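Local coordinates for protein peptidyl tryptophan dihydroxylase (Pseudomonas putida, PDB 7CTQ) that uses FAD as a monooxygenase to dihydroxylate a peptidyl tryptophan, a step essential for biogenesis of the tryptophylquinone cofactor of quinohemoprotein amine dehydrogenase, at residues Ser178-Trp183 / Arg331-Trp337; Val74-Gly78 / Gln327-Arg331; Pro6-Val10 / Val132-Asp136; Val253-Ile258 / Val288-Leu292; Leu349-Ala353 / Thr379-Pro383. All blocks are in the same frame, centred on the assembly; numbering follows the deposited sequence.

Contact 1. Residues Ser178-Trp183 / Arg331-Trp337; sequences SLADGW and RVGQPFW
The F336 ring lies flat over the backbone of G182, whose CA stands 3.6 Å from the centroid of the F336 ring in a CH-pi contact close to the ring normal. F336 reaches this place because its CG is anti to the backbone N (chi1 171°), and its outer end then meets W183, with F336 CZ 3.8 Å from W183 CD1. Beside it the W337 indole is sandwiched between the R331 CG on one face and F336 CD2 on the other. The indole edge points at the turn joining strands 173-179 and 182-188, a beta hairpin closed by the bond from L179 N to G182 O, and W337 NE1 donates to L179 O at 2.9 Å, nearly in the ring plane. R331, from the type I turn R331-Q334 that leads into helix 335-341, grips S178 OG side-on: its NE lies 3.2 Å and its NH2 3.1 Å from S178 OG, while NH2 makes a weak bond to S178 O. E328 is a further partner of that hydroxyl. W183 NE1 is held by the Y325 hydroxyl, and the W183 side chain comes to about 6 Å (nearest atoms) of the bound FAD.

Contact 2. Residues Val74-Gly78 / Gln327-Arg331; sequences VHWNG and QEQGR
The W76 indole has the carboxylate of E328 above one face, with OE2 offset toward the rim and the two planes 34° apart, while the carbonyl carbon of Q327 sits near the ring plane at its edge. The ring's nearest side-chain carbon is E328 CB, 3.4 Å from W76 NE1. The other flat pair is the side chains of N77 and Q329, whose amide planes lie nearly parallel, 15° apart. N77 OD1 accepts from Q329 N at 2.9 Å, the donor standing above the carbonyl plane. N77 N gives a straight bond (164°) to E328 OE2 at 2.9 Å, arriving from above the carboxylate plane. The second oxygen, E328 OE1, turns its anti lone pair to G330 N, and OE2 also bonds to S178, so the carboxylate ties three points together. With an alanine here in place of E328, the amides of N77 and G330 and the S178 hydroxyl would probably lose this acceptor. The backbone angles of N77 and G78 fit a type I' turn, which links strand 67-76 to strand 79-83. Segment 327-331, in the loop between helices 299-327 and 335-341, packs against this hairpin turn, and W337 of the second helix meets W76 edge-to-face.

Contact 3. Residues Pro6-Val10 / Val132-Asp136; sequences PRIVV and VLQAD
R7 and D136, just before strand 8-11 and just after strand 132-135, meet at the edge of what is probably a Rossmann-type FAD-binding domain. Strand 8-11, its first, leads into the glycines G12, G14 and G17, a pattern consistent with dinucleotide binding. In the sheet 132-135 is an outermost strand, several places away from 8-11, yet the chain returns to 137-140, the direct neighbour of 8-11. The contact lies at this return, and the touching parts run 134° apart.

Polar contacts come first. R7 N donates to D136 OD2 at 3.1 Å, a fairly straight bond (161°) that uses the anti lone pair of the carboxylate, and D136 N answers with a weak bond of 2.8 Å to R7 O. D136 thus bonds both the N and the O of R7 just before the strand, where R7 also pairs with F137. Replacing D136 by an alanine would probably leave R7 N without its carboxylate partner, and only the weak bond from the backbone N to R7 O. R7 NE approaches Q134 O, a pairing whose very short distance and poor angle make it doubtful.

Van der Waals contact is made by the R7 side chain, which bends at chi3 and runs across Q134, with R7 CD 3.3 Å from Q134 OE1. R7 CB also rests 3.4 Å from D136 OD2.

Apolar packing is the third kind. Deeper in, V9 turns toward A135 and also meets V34 and I125, while L133 packs on V34 of strand 31-35. The V9 branch beside its own backbone N makes the closest touch to the alanine: V9 CG2 is 3.6 Å from A135 CB.

Contact 4. Residues Val253-Ile258 / Val288-Leu292; sequences VGQDWI and VINTL
I258 meets helix 285-294 with two branches: CG1 is anti to the backbone N (chi1 -164°) and the chain runs on extended, carrying CD1 to within 3.9 Å of V288 CG1, while CG2, between the backbone N and the carbonyl carbon, faces I289 CD1 at 3.8 Å. I258 and I289 cross at about a right angle. L292, with chi2 176°, stretches its CD1 over the turn, 3.6 Å from G254 O and 4.0 Å from V253 CG2. This is a buried packing of a strand and its preceding turn on a helix, made by aliphatic side chains, and the one polar link is a water that donates to Q255 O at 2.9 Å and to L292 O at 2.8 Å, bridging the two carbonyls. The turn is closed by G254 N bonding to W257 O, and the indole of W257 covers G254 N on its face; a side chain on G254 would collide with W257 NE1. Around the contact, strand 257-259 ends the FAD-domain sheet, pairing with 137-140, while I289 and L292 also pack on F137. Helix 299-327 also lies close: H306 touches I258, Q307 touches V253, and A299 touches L292, so that the helix 285-294 and the strand share a common neighbour.

Contact 5. Residues Leu349-Ala353 / Thr379-Pro383; sequences LHVAA and TADQP
V351 drives one methyl, CG1, into the backbone of the turn at A380-D381, and this is the tight part of the contact. V351 CG1 is 3.2 Å from A380 O and 3.4 Å from D381 CA, placed there by a first torsion (chi1 73°) that sets CG1 between the backbone N and the carbonyl carbon. A380 replies with its own methyl: A380 CB is 3.4 Å from A352 O and 3.9 Å from V351 CG1. The contact here is van der Waals packing of methyls on backbone.

The receiving turn has its own internal bonds. T379 OG1 accepts from Q382 N at 2.9 Å, an ST motif, and T379 N bonds to Q382 O, so that the residues facing V351 lie on a compact turn following strand 370-378.

The more exposed side is at H350 and D381, where one short approach is made without a hydrogen bond. The H350 ring meets the carboxylate obliquely, with planes 38° apart; the closest atoms are H350 CD2 and D381 OD1, 3.2 Å, a carbon against an oxygen, and H350 NE2 stays further off. H350 is exposed and, like A352, touches a neighbouring molecule in the crystal, so its side-chain setting may partly reflect lattice packing. At the outer ends of the two segments, L349 and P383 both rest on helix 299-327, L349 against R319, R322 and D323, and P383 against Q312.

From the N terminus, contact 3 closes the first loop, bringing residues 132-136 back to the first strand. Contact 2 opens within that loop at 74-78 and closes only at 327-331, so the two cross. Contact 1 opens later, at 178-183, and closes just after contact 2; these also cross, share R331 and touch through S178 and E328, tying neighbouring strands of one sheet to the same loop. Contact 4 is a short loop lying wholly within the spans of both. It belongs with contact 3, about 13 Å away between centres, in the sheet of the FAD-binding part, on the opposite side of the chain's centre from contacts 1 and 2. Contact 5 follows all four in series, joining two surface loops.

Contact 1. Residues Ser178-Trp183 / Arg331-Trp337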
# COMPACT_ATOMS: atom_id res chain seq x y z
N SER A 178 13.14 6.52 17.92
CA SER A 178 12.85 5.26 18.57
C SER A 178 12.66 5.47 20.06
O SER A 178 13.51 6.09 20.72
CB SER A 178 13.98 4.27 18.28
OG SER A 178 14.18 3.36 19.35
N LEU A 179 11.55 4.99 20.59
CA LEU A 179 11.29 4.97 22.03
C LEU A 179 11.46 3.56 22.57
O LEU A 179 11.66 2.59 21.82
CB LEU A 179 9.90 5.52 22.32
CG LEU A 179 9.51 6.75 21.49
CD1 LEU A 179 8.02 6.95 21.55
CD2 LEU A 179 10.25 8.00 21.98
N ALA A 180 11.36 3.43 23.89
CA ALA A 180 11.57 2.14 24.53
C ALA A 180 10.49 1.13 24.16
O ALA A 180 10.78 -0.06 24.05
CB ALA A 180 11.62 2.32 26.05
N ASP A 181 9.25 1.59 23.95
CA ASP A 181 8.10 0.72 23.73
C ASP A 181 7.30 1.19 22.51
O ASP A 181 6.09 0.97 22.42
CB ASP A 181 7.21 0.66 24.98
CG ASP A 181 6.63 2.03 25.36
OD1 ASP A 181 7.23 3.06 24.97
OD2 ASP A 181 5.58 2.08 26.04
N GLY A 182 7.97 1.85 21.58
CA GLY A 182 7.29 2.36 20.41
C GLY A 182 8.23 3.25 19.63
O GLY A 182 9.43 3.30 19.89
N TRP A 183 7.66 3.96 18.66
CA TRP A 183 8.41 4.97 17.94
C TRP A 183 7.46 6.11 17.63
O TRP A 183 6.24 5.94 17.57
CB TRP A 183 9.08 4.41 16.66
CG TRP A 183 8.12 3.81 15.68
CD1 TRP A 183 7.64 2.52 15.67
CD2 TRP A 183 7.52 4.48 14.57
NE1 TRP A 183 6.77 2.36 14.61
CE2 TRP A 183 6.69 3.54 13.91
CE3 TRP A 183 7.61 5.77 14.05
CZ2 TRP A 183 5.94 3.86 12.78
CZ3 TRP A 183 6.88 6.09 12.91
CH2 TRP A 183 6.05 5.14 12.29
N ARG A 331 17.40 -2.39 21.90
CA ARG A 331 16.10 -2.48 22.56
C ARG A 331 15.78 -3.92 22.95
O ARG A 331 14.61 -4.31 22.96
CB ARG A 331 14.97 -1.97 21.67
CG ARG A 331 15.04 -0.49 21.33
CD ARG A 331 14.74 0.40 22.51
NE ARG A 331 14.62 1.79 22.07
CZ ARG A 331 15.00 2.84 22.79
NH1 ARG A 331 15.54 2.66 23.99
NH2 ARG A 331 14.85 4.06 22.31
N VAL A 332 16.80 -4.71 23.27
CA VAL A 332 16.67 -6.15 23.19
C VAL A 332 15.67 -6.73 24.20
O VAL A 332 15.14 -7.82 23.98
CB VAL A 332 18.06 -6.79 23.33
CG1 VAL A 332 18.89 -6.48 22.08
CG2 VAL A 332 18.75 -6.29 24.58
N GLY A 333 15.37 -6.04 25.29
CA GLY A 333 14.42 -6.64 26.20
C GLY A 333 12.97 -6.25 26.01
O GLY A 333 12.13 -6.67 26.80
N GLN A 334 12.65 -5.48 24.97
CA GLN A 334 11.37 -4.77 24.90
C GLN A 334 10.36 -5.56 24.08
O GLN A 334 10.63 -5.86 22.91
CB GLN A 334 11.58 -3.39 24.28
CG GLN A 334 12.55 -2.52 25.05
CD GLN A 334 12.01 -2.12 26.42
OE1 GLN A 334 10.80 -2.06 26.62
NE2 GLN A 334 12.91 -1.85 27.35
N PRO A 335 9.19 -5.88 24.64
CA PRO A 335 8.17 -6.60 23.85
C PRO A 335 7.72 -5.90 22.58
O PRO A 335 7.40 -6.59 21.61
CB PRO A 335 7.01 -6.75 24.85
CG PRO A 335 7.67 -6.75 26.18
CD PRO A 335 8.82 -5.78 26.06
N PHE A 336 7.64 -4.56 22.56
CA PHE A 336 7.17 -3.90 21.35
C PHE A 336 8.08 -4.22 20.17
O PHE A 336 7.60 -4.50 19.06
CB PHE A 336 7.10 -2.38 21.53
CG PHE A 336 6.83 -1.63 20.25
CD1 PHE A 336 5.54 -1.44 19.80
CD2 PHE A 336 7.88 -1.13 19.48
CE1 PHE A 336 5.28 -0.77 18.61
CE2 PHE A 336 7.62 -0.46 18.28
CZ PHE A 336 6.31 -0.28 17.85
N TRP A 337 9.39 -4.17 20.40
CA TRP A 337 10.38 -4.32 19.34
C TRP A 337 10.58 -5.79 18.96
O TRP A 337 10.55 -6.14 17.78
CB TRP A 337 11.70 -3.70 19.80
CG TRP A 337 11.61 -2.20 19.92
CD1 TRP A 337 11.34 -1.47 21.05
CD2 TRP A 337 11.78 -1.25 18.87
NE1 TRP A 337 11.34 -0.13 20.76
CE2 TRP A 337 11.61 0.04 19.43
CE3 TRP A 337 12.07 -1.35 17.50
CZ2 TRP A 337 11.70 1.20 18.67
CZ3 TRP A 337 12.18 -0.19 16.75
CH2 TRP A 337 11.99 1.07 17.33

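Contact 2. Residues Val74-Gly78 / Gln327-Arg331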
# COMPACT_ATOMS: atom_id res chain seq x y z
N VAL A 74 16.56 12.03 12.48
CA VAL A 74 16.25 10.61 12.64
C VAL A 74 17.05 10.08 13.82
O VAL A 74 18.29 10.15 13.83
CB VAL A 74 16.56 9.81 11.36
CG1 VAL A 74 16.91 8.37 11.71
CG2 VAL A 74 15.35 9.84 10.42
N HIS A 75 16.35 9.57 14.83
CA HIS A 75 16.95 9.00 16.03
C HIS A 75 16.58 7.52 16.07
O HIS A 75 15.40 7.17 16.24
CB HIS A 75 16.46 9.72 17.29
CG HIS A 75 17.07 11.08 17.49
ND1 HIS A 75 17.09 12.04 16.51
CD2 HIS A 75 17.67 11.64 18.58
CE1 HIS A 75 17.68 13.13 16.97
NE2 HIS A 75 18.04 12.91 18.22
N TRP A 76 17.58 6.66 15.93
CA TRP A 76 17.37 5.23 15.73
C TRP A 76 18.69 4.50 15.93
O TRP A 76 19.71 4.92 15.38
CB TRP A 76 16.85 4.98 14.32
CG TRP A 76 16.02 3.75 14.15
CD1 TRP A 76 16.47 2.49 13.86
CD2 TRP A 76 14.60 3.66 14.22
NE1 TRP A 76 15.41 1.63 13.75
CE2 TRP A 76 14.25 2.32 13.96
CE3 TRP A 76 13.58 4.59 14.48
CZ2 TRP A 76 12.93 1.88 13.97
CZ3 TRP A 76 12.27 4.15 14.47
CH2 TRP A 76 11.95 2.81 14.22
N ASN A 77 18.68 3.43 16.73
CA ASN A 77 19.87 2.61 16.97
C ASN A 77 21.00 3.43 17.59
O ASN A 77 22.17 3.18 17.33
CB ASN A 77 20.35 1.94 15.68
CG ASN A 77 21.26 0.75 15.94
OD1 ASN A 77 21.02 -0.05 16.84
ND2 ASN A 77 22.31 0.63 15.12
N GLY A 78 20.65 4.41 18.41
CA GLY A 78 21.67 5.21 19.07
C GLY A 78 22.36 6.24 18.21
O GLY A 78 23.38 6.79 18.63
N GLN A 327 16.66 -2.87 12.40
CA GLN A 327 17.81 -1.98 12.47
C GLN A 327 17.99 -1.38 13.86
O GLN A 327 19.11 -0.99 14.22
CB GLN A 327 17.69 -0.87 11.42
CG GLN A 327 18.07 -1.34 10.03
CD GLN A 327 18.16 -0.21 9.02
OE1 GLN A 327 17.14 0.27 8.52
NE2 GLN A 327 19.38 0.20 8.69
N GLU A 328 16.93 -1.31 14.66
CA GLU A 328 17.02 -0.83 16.04
C GLU A 328 17.53 -1.98 16.91
O GLU A 328 16.76 -2.87 17.29
CB GLU A 328 15.67 -0.31 16.51
CG GLU A 328 15.62 0.03 17.98
CD GLU A 328 16.67 1.05 18.40
OE1 GLU A 328 17.72 0.65 18.94
OE2 GLU A 328 16.43 2.25 18.17
N GLN A 329 18.82 -1.96 17.22
CA GLN A 329 19.48 -3.05 17.92
C GLN A 329 19.71 -2.78 19.40
O GLN A 329 20.23 -3.65 20.11
CB GLN A 329 20.82 -3.36 17.26
CG GLN A 329 20.75 -3.37 15.74
CD GLN A 329 22.07 -3.74 15.09
OE1 GLN A 329 22.57 -4.85 15.28
NE2 GLN A 329 22.64 -2.81 14.32
N GLY A 330 19.33 -1.60 19.90
CA GLY A 330 19.50 -1.29 21.30
C GLY A 330 18.22 -1.35 22.11
O GLY A 330 17.96 -0.46 22.92
N ARG A 331 17.40 -2.39 21.90
CA ARG A 331 16.10 -2.48 22.56
C ARG A 331 15.78 -3.92 22.95
O ARG A 331 14.61 -4.31 22.96
CB ARG A 331 14.97 -1.97 21.67
CG ARG A 331 15.04 -0.49 21.33
CD ARG A 331 14.74 0.40 22.51
NE ARG A 331 14.62 1.79 22.07
CZ ARG A 331 15.00 2.84 22.79
NH1 ARG A 331 15.54 2.66 23.99
NH2 ARG A 331 14.85 4.06 22.31

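Contact 3. Residues Pro6-Val10 / Val132-Asp136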
# COMPACT_ATOMS: atom_id res chain seq x y z
N PRO A 6 -20.96 -0.85 -18.93
CA PRO A 6 -21.13 -1.12 -17.50
C PRO A 6 -20.97 0.14 -16.66
O PRO A 6 -20.15 1.00 -16.96
CB PRO A 6 -20.03 -2.14 -17.19
CG PRO A 6 -18.96 -1.81 -18.20
CD PRO A 6 -19.68 -1.37 -19.45
N ARG A 7 -21.76 0.22 -15.59
CA ARG A 7 -21.69 1.32 -14.64
C ARG A 7 -20.66 0.98 -13.57
O ARG A 7 -20.92 0.14 -12.70
CB ARG A 7 -23.06 1.56 -14.01
CG ARG A 7 -23.91 2.60 -14.72
CD ARG A 7 -24.88 3.28 -13.76
NE ARG A 7 -24.22 3.91 -12.62
CZ ARG A 7 -24.14 5.22 -12.42
NH1 ARG A 7 -24.68 6.06 -13.30
NH2 ARG A 7 -23.52 5.71 -11.35
N ILE A 8 -19.50 1.62 -13.62
CA ILE A 8 -18.44 1.38 -12.64
C ILE A 8 -18.42 2.52 -11.64
O ILE A 8 -18.21 3.68 -12.02
CB ILE A 8 -17.06 1.23 -13.31
CG1 ILE A 8 -17.05 0.07 -14.31
CG2 ILE A 8 -16.00 1.04 -12.23
CD1 ILE A 8 -15.88 0.10 -15.27
N VAL A 9 -18.61 2.20 -10.37
CA VAL A 9 -18.55 3.19 -9.30
C VAL A 9 -17.43 2.81 -8.35
O VAL A 9 -17.36 1.67 -7.88
CB VAL A 9 -19.88 3.32 -8.55
CG1 VAL A 9 -19.77 4.39 -7.48
CG2 VAL A 9 -21.04 3.60 -9.52
N VAL A 10 -16.56 3.78 -8.06
CA VAL A 10 -15.46 3.64 -7.10
C VAL A 10 -15.85 4.39 -5.82
O VAL A 10 -16.22 5.57 -5.87
CB VAL A 10 -14.15 4.21 -7.67
CG1 VAL A 10 -13.04 4.20 -6.60
CG2 VAL A 10 -13.72 3.45 -8.94
N VAL A 132 -29.18 7.40 -4.19
CA VAL A 132 -28.86 6.00 -4.43
C VAL A 132 -28.24 5.90 -5.81
O VAL A 132 -28.89 6.21 -6.82
CB VAL A 132 -30.11 5.10 -4.33
CG1 VAL A 132 -29.77 3.66 -4.70
CG2 VAL A 132 -30.68 5.17 -2.92
N LEU A 133 -26.97 5.50 -5.86
CA LEU A 133 -26.26 5.31 -7.12
C LEU A 133 -26.14 3.83 -7.43
O LEU A 133 -25.70 3.04 -6.58
CB LEU A 133 -24.88 5.97 -7.07
CG LEU A 133 -24.89 7.42 -6.59
CD1 LEU A 133 -23.56 7.84 -5.97
CD2 LEU A 133 -25.28 8.36 -7.73
N GLN A 134 -26.56 3.44 -8.63
CA GLN A 134 -26.53 2.05 -9.05
C GLN A 134 -25.19 1.75 -9.71
O GLN A 134 -24.70 2.53 -10.54
CB GLN A 134 -27.68 1.74 -10.02
CG GLN A 134 -27.80 0.26 -10.39
CD GLN A 134 -27.20 -0.08 -11.75
OE1 GLN A 134 -26.54 0.75 -12.39
NE2 GLN A 134 -27.41 -1.32 -12.19
N ALA A 135 -24.58 0.62 -9.33
CA ALA A 135 -23.31 0.19 -9.89
C ALA A 135 -23.44 -1.23 -10.41
O ALA A 135 -23.94 -2.11 -9.71
CB ALA A 135 -22.18 0.26 -8.85
N ASP A 136 -23.01 -1.44 -11.66
CA ASP A 136 -22.80 -2.79 -12.16
C ASP A 136 -21.51 -3.39 -11.64
O ASP A 136 -21.41 -4.61 -11.50
CB ASP A 136 -22.79 -2.80 -13.69
CG ASP A 136 -24.16 -2.51 -14.29
OD1 ASP A 136 -25.10 -3.28 -14.02
OD2 ASP A 136 -24.27 -1.49 -15.01

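Contact 4. Residues Val253-Ile258 / Val288-Leu292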
# COMPACT_ATOMS: atom_id res chain seq x y z
N VAL A 253 -11.77 -9.54 -3.83
CA VAL A 253 -12.33 -9.43 -5.18
C VAL A 253 -13.50 -10.41 -5.31
O VAL A 253 -13.47 -11.52 -4.77
CB VAL A 253 -11.24 -9.68 -6.25
CG1 VAL A 253 -10.56 -11.03 -6.04
CG2 VAL A 253 -11.82 -9.57 -7.66
N GLY A 254 -14.54 -9.97 -6.04
CA GLY A 254 -15.73 -10.76 -6.30
C GLY A 254 -16.06 -10.81 -7.78
O GLY A 254 -15.25 -10.39 -8.62
N GLN A 255 -17.25 -11.32 -8.12
CA GLN A 255 -17.68 -11.33 -9.51
C GLN A 255 -17.86 -9.92 -10.06
O GLN A 255 -17.67 -9.69 -11.26
CB GLN A 255 -18.99 -12.11 -9.64
CG GLN A 255 -18.88 -13.55 -9.22
CD GLN A 255 -17.84 -14.30 -10.02
OE1 GLN A 255 -16.81 -14.72 -9.50
NE2 GLN A 255 -18.12 -14.48 -11.32
N ASP A 256 -18.21 -8.98 -9.21
CA ASP A 256 -18.52 -7.62 -9.65
C ASP A 256 -18.00 -6.60 -8.67
O ASP A 256 -18.58 -5.52 -8.53
CB ASP A 256 -20.03 -7.43 -9.87
CG ASP A 256 -20.86 -7.78 -8.63
OD1 ASP A 256 -20.31 -7.85 -7.51
OD2 ASP A 256 -22.09 -7.97 -8.78
N TRP A 257 -16.92 -6.91 -7.96
CA TRP A 257 -16.34 -5.93 -7.05
C TRP A 257 -14.87 -6.25 -6.83
O TRP A 257 -14.40 -7.36 -7.10
CB TRP A 257 -17.10 -5.88 -5.71
CG TRP A 257 -17.04 -7.13 -4.89
CD1 TRP A 257 -17.92 -8.18 -4.94
CD2 TRP A 257 -16.08 -7.46 -3.88
NE1 TRP A 257 -17.55 -9.14 -4.03
CE2 TRP A 257 -16.42 -8.73 -3.37
CE3 TRP A 257 -14.95 -6.81 -3.36
CZ2 TRP A 257 -15.68 -9.36 -2.37
CZ3 TRP A 257 -14.22 -7.44 -2.37
CH2 TRP A 257 -14.59 -8.70 -1.89
N ILE A 258 -14.17 -5.26 -6.31
CA ILE A 258 -12.75 -5.42 -6.01
C ILE A 258 -12.40 -4.45 -4.90
O ILE A 258 -12.96 -3.34 -4.83
CB ILE A 258 -11.89 -5.21 -7.28
CG1 ILE A 258 -10.48 -5.77 -7.08
CG2 ILE A 258 -11.82 -3.72 -7.72
CD1 ILE A 258 -9.64 -5.66 -8.32
N VAL A 288 -7.72 -6.42 -13.91
CA VAL A 288 -8.57 -7.43 -13.29
C VAL A 288 -10.04 -7.09 -13.56
O VAL A 288 -10.82 -7.94 -14.01
CB VAL A 288 -8.26 -7.55 -11.78
CG1 VAL A 288 -9.31 -8.42 -11.07
CG2 VAL A 288 -6.85 -8.16 -11.57
N ILE A 289 -10.40 -5.83 -13.33
CA ILE A 289 -11.75 -5.34 -13.64
C ILE A 289 -12.08 -5.55 -15.11
O ILE A 289 -13.15 -6.05 -15.47
CB ILE A 289 -11.87 -3.87 -13.22
CG1 ILE A 289 -11.63 -3.75 -11.72
CG2 ILE A 289 -13.24 -3.25 -13.62
CD1 ILE A 289 -11.44 -2.33 -11.22
N ASN A 290 -11.14 -5.18 -15.99
CA ASN A 290 -11.33 -5.36 -17.43
C ASN A 290 -11.64 -6.81 -17.77
O ASN A 290 -12.51 -7.09 -18.62
CB ASN A 290 -10.08 -4.86 -18.17
CG ASN A 290 -10.24 -4.89 -19.67
OD1 ASN A 290 -11.19 -4.32 -20.22
ND2 ASN A 290 -9.32 -5.57 -20.35
N THR A 291 -10.97 -7.75 -17.10
CA THR A 291 -11.29 -9.16 -17.30
C THR A 291 -12.67 -9.48 -16.75
O THR A 291 -13.46 -10.17 -17.41
CB THR A 291 -10.23 -10.05 -16.66
OG1 THR A 291 -8.93 -9.55 -17.00
CG2 THR A 291 -10.38 -11.50 -17.16
N LEU A 292 -13.00 -8.95 -15.58
CA LEU A 292 -14.26 -9.29 -14.95
C LEU A 292 -15.44 -8.83 -15.80
O LEU A 292 -16.51 -9.46 -15.78
CB LEU A 292 -14.33 -8.68 -13.55
CG LEU A 292 -13.43 -9.36 -12.49
CD1 LEU A 292 -13.49 -8.62 -11.17
CD2 LEU A 292 -13.81 -10.82 -12.27
O HOH W 1 -17.50 -11.13 -13.79

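Contact 5. Residues Leu349-Ala353 / Thr379-Pro383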
# COMPACT_ATOMS: atom_id res chain seq x y z
N LEU A 349 14.21 -11.14 2.30
CA LEU A 349 13.45 -10.51 1.22
C LEU A 349 13.71 -11.18 -0.13
O LEU A 349 12.80 -11.26 -0.97
CB LEU A 349 13.76 -9.02 1.12
CG LEU A 349 12.80 -8.03 1.79
CD1 LEU A 349 11.36 -8.22 1.29
CD2 LEU A 349 12.86 -8.15 3.29
N HIS A 350 14.93 -11.65 -0.38
CA HIS A 350 15.23 -12.46 -1.56
C HIS A 350 15.49 -13.89 -1.09
O HIS A 350 16.50 -14.16 -0.44
CB HIS A 350 16.42 -11.89 -2.33
CG HIS A 350 16.53 -12.42 -3.73
ND1 HIS A 350 17.35 -11.86 -4.69
CD2 HIS A 350 15.91 -13.47 -4.34
CE1 HIS A 350 17.24 -12.53 -5.82
NE2 HIS A 350 16.37 -13.52 -5.64
N VAL A 351 14.58 -14.80 -1.43
CA VAL A 351 14.69 -16.17 -0.96
C VAL A 351 15.78 -16.90 -1.74
O VAL A 351 16.10 -16.56 -2.88
CB VAL A 351 13.33 -16.89 -1.09
CG1 VAL A 351 13.06 -17.17 -2.51
CG2 VAL A 351 13.31 -18.19 -0.32
N ALA A 352 16.34 -17.94 -1.11
CA ALA A 352 17.36 -18.76 -1.75
C ALA A 352 16.76 -19.64 -2.84
O ALA A 352 15.63 -20.13 -2.70
CB ALA A 352 18.06 -19.62 -0.70
N ALA A 353 17.51 -19.86 -3.91
CA ALA A 353 17.08 -20.75 -4.99
C ALA A 353 17.01 -22.20 -4.52
O ALA A 353 17.72 -22.63 -3.61
CB ALA A 353 18.03 -20.64 -6.19
N THR A 379 8.89 -20.94 -8.89
CA THR A 379 10.18 -21.05 -8.23
C THR A 379 10.08 -20.54 -6.80
O THR A 379 9.10 -19.90 -6.40
CB THR A 379 11.27 -20.26 -8.96
OG1 THR A 379 11.09 -18.86 -8.69
CG2 THR A 379 11.25 -20.51 -10.48
N ALA A 380 11.14 -20.81 -6.03
CA ALA A 380 11.22 -20.29 -4.66
C ALA A 380 11.06 -18.77 -4.63
O ALA A 380 10.34 -18.23 -3.79
CB ALA A 380 12.54 -20.72 -4.03
N ASP A 381 11.73 -18.07 -5.55
CA ASP A 381 11.71 -16.61 -5.55
C ASP A 381 10.45 -16.05 -6.19
O ASP A 381 10.10 -14.90 -5.91
CB ASP A 381 12.95 -16.06 -6.27
CG ASP A 381 12.99 -14.54 -6.27
OD1 ASP A 381 12.86 -13.94 -5.18
OD2 ASP A 381 13.15 -13.95 -7.37
N GLN A 382 9.78 -16.82 -7.04
CA GLN A 382 8.54 -16.39 -7.70
C GLN A 382 7.44 -17.42 -7.42
O GLN A 382 7.15 -18.28 -8.27
CB GLN A 382 8.76 -16.21 -9.20
CG GLN A 382 10.13 -15.64 -9.56
CD GLN A 382 10.09 -14.14 -9.76
OE1 GLN A 382 9.02 -13.54 -9.81
NE2 GLN A 382 11.26 -13.51 -9.85
N PRO A 383 6.82 -17.37 -6.24
CA PRO A 383 5.72 -18.30 -5.95
C PRO A 383 4.55 -18.20 -6.94
O PRO A 383 3.76 -19.14 -7.04
CB PRO A 383 5.26 -17.90 -4.54
CG PRO A 383 6.21 -16.85 -4.07
CD PRO A 383 6.92 -16.29 -5.24